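Long-range contact in N-alpha-acetyltransferase (Sulfolobus solfataricus P2, PDB 4R3L), which transfers an acetyl group from acetyl-CoA to the free alpha-amino group at protein N-termini, preferring those that begin with serine: residues A[26-31]-A[60-65]. Sequence-based numbering, arbitrary orientation.
Sequences IKINRL and NSVVGY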
# COMPACT_ATOMS: atom_id res chain seq x y z
N ILE A 26 9.28 9.87 -3.49
CA ILE A 26 9.56 10.51 -2.22
C ILE A 26 8.85 11.86 -2.14
O ILE A 26 8.25 12.18 -1.13
CB ILE A 26 11.09 10.70 -2.00
CG1 ILE A 26 11.77 9.33 -1.84
CG2 ILE A 26 11.36 11.57 -0.78
CD1 ILE A 26 13.29 9.42 -1.60
N LYS A 27 8.91 12.62 -3.23
CA LYS A 27 8.22 13.90 -3.30
C LYS A 27 6.73 13.75 -2.99
O LYS A 27 6.17 14.50 -2.20
CB LYS A 27 8.39 14.53 -4.68
CG LYS A 27 7.46 15.72 -4.93
CD LYS A 27 7.27 15.98 -6.42
CE LYS A 27 5.78 16.05 -6.78
NZ LYS A 27 5.56 16.52 -8.18
N ILE A 28 6.10 12.78 -3.64
CA ILE A 28 4.69 12.50 -3.42
C ILE A 28 4.43 12.13 -1.96
O ILE A 28 3.49 12.61 -1.32
CB ILE A 28 4.21 11.35 -4.33
CG1 ILE A 28 4.27 11.79 -5.80
CG2 ILE A 28 2.79 10.92 -3.96
CD1 ILE A 28 4.07 10.66 -6.79
N ASN A 29 5.28 11.27 -1.43
CA ASN A 29 5.16 10.83 -0.06
C ASN A 29 5.27 12.02 0.90
O ASN A 29 4.46 12.16 1.83
CB ASN A 29 6.24 9.78 0.22
CG ASN A 29 6.32 9.38 1.67
OD1 ASN A 29 7.22 9.80 2.39
ND2 ASN A 29 5.39 8.53 2.11
N ARG A 30 6.25 12.88 0.66
CA ARG A 30 6.46 14.06 1.50
C ARG A 30 5.25 14.98 1.48
O ARG A 30 4.89 15.55 2.51
CB ARG A 30 7.71 14.82 1.06
CG ARG A 30 9.02 14.04 1.17
CD ARG A 30 9.25 13.45 2.56
NE ARG A 30 10.62 12.95 2.73
CZ ARG A 30 10.96 11.66 2.79
NH1 ARG A 30 10.03 10.70 2.70
NH2 ARG A 30 12.24 11.33 2.94
N LEU A 31 4.60 15.09 0.33
CA LEU A 31 3.45 15.98 0.18
C LEU A 31 2.12 15.41 0.69
O LEU A 31 1.21 16.17 1.02
CB LEU A 31 3.28 16.36 -1.29
CG LEU A 31 4.29 17.34 -1.88
CD1 LEU A 31 4.12 17.43 -3.39
CD2 LEU A 31 4.12 18.71 -1.25
N ASN A 60 4.58 11.14 -18.64
CA ASN A 60 5.96 10.93 -18.18
C ASN A 60 6.24 11.32 -16.72
O ASN A 60 7.39 11.24 -16.27
CB ASN A 60 6.94 11.68 -19.09
CG ASN A 60 6.64 11.47 -20.56
OD1 ASN A 60 5.71 10.76 -20.93
ND2 ASN A 60 7.44 12.11 -21.42
N SER A 61 5.23 11.76 -15.97
CA SER A 61 5.42 12.06 -14.55
C SER A 61 4.77 11.01 -13.65
O SER A 61 3.69 10.52 -13.94
CB SER A 61 4.85 13.44 -14.20
OG SER A 61 5.65 14.48 -14.73
N VAL A 62 5.42 10.67 -12.54
CA VAL A 62 4.80 9.80 -11.54
C VAL A 62 3.79 10.61 -10.74
O VAL A 62 4.13 11.66 -10.20
CB VAL A 62 5.84 9.18 -10.59
CG1 VAL A 62 5.18 8.37 -9.49
CG2 VAL A 62 6.84 8.32 -11.36
N VAL A 63 2.54 10.14 -10.67
CA VAL A 63 1.53 10.86 -9.90
C VAL A 63 0.97 10.04 -8.74
O VAL A 63 0.16 10.53 -7.96
CB VAL A 63 0.35 11.29 -10.80
CG1 VAL A 63 0.84 12.26 -11.86
CG2 VAL A 63 -0.32 10.06 -11.43
N GLY A 64 1.42 8.79 -8.61
CA GLY A 64 0.96 7.95 -7.53
C GLY A 64 1.80 6.71 -7.43
O GLY A 64 2.52 6.39 -8.38
N TYR A 65 1.75 6.01 -6.29
CA TYR A 65 2.53 4.79 -6.17
C TYR A 65 1.93 3.90 -5.12
O TYR A 65 1.15 4.35 -4.28
CB TYR A 65 4.00 5.12 -5.82
CG TYR A 65 4.14 5.63 -4.42
CD1 TYR A 65 4.39 4.76 -3.36
CD2 TYR A 65 4.01 6.98 -4.13
CE1 TYR A 65 4.51 5.23 -2.06
CE2 TYR A 65 4.12 7.46 -2.83
CZ TYR A 65 4.36 6.58 -1.80
OH TYR A 65 4.49 7.04 -0.51
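Y65 sets its CG between the backbone N and the carbonyl carbon (chi1 71°), and N29 across from it holds its CG anti to the backbone N; from these starting points the ring and the amide meet at the phenol oxygen. N29 ND2 donates to Y65 OH over 3.1 Å, in a bond bent to 138° at the hydrogen. The hydroxyl is tilted out of the amide plane, and N29 CB also packs against it, 3.3 Å from Y65 OH. The stronger partner of the buried hydroxyl is S91 OG, on strand 83-94, while N29 ND2 also bonds to the carbonyl of E35. On its other branch, N29 OD1 takes a bond of 3.0 Å from R30 NH1, and OD1 lies in the plane of the R30 guanidinium. An alanine in place of N29 would probably leave Y65 OH with S91 but without its amide donor, the carbonyl of E35 without that donor, and R30 NH1 with Y37 O but without OD1.

I28 carries the apolar part of the contact, with its CB directed toward the strand. Its CG2 lies at the edge of the Y65 ring, near the ring plane, 3.9 Å from Y65 CE2. The ethyl branch reaches further. I28 CD1 packs 3.7 Å from V62 CG1 and rests on the backbone from V62 O to G64 N. The side chains of I28 and V62 cross at about a right angle. The axes of segments 26-31 and 61-65 run 57° apart and approach to 8.7 Å.

Y65 also pairs through its backbone with A93, part of the acetyl-CoA binding site, and I28 touches the A93 side chain. The contact thus packs helix 22-32 on strand 61-72 of the mixed sheet, beside the cofactor site, an alpha-on-beta arrangement characteristic of the GNAT fold.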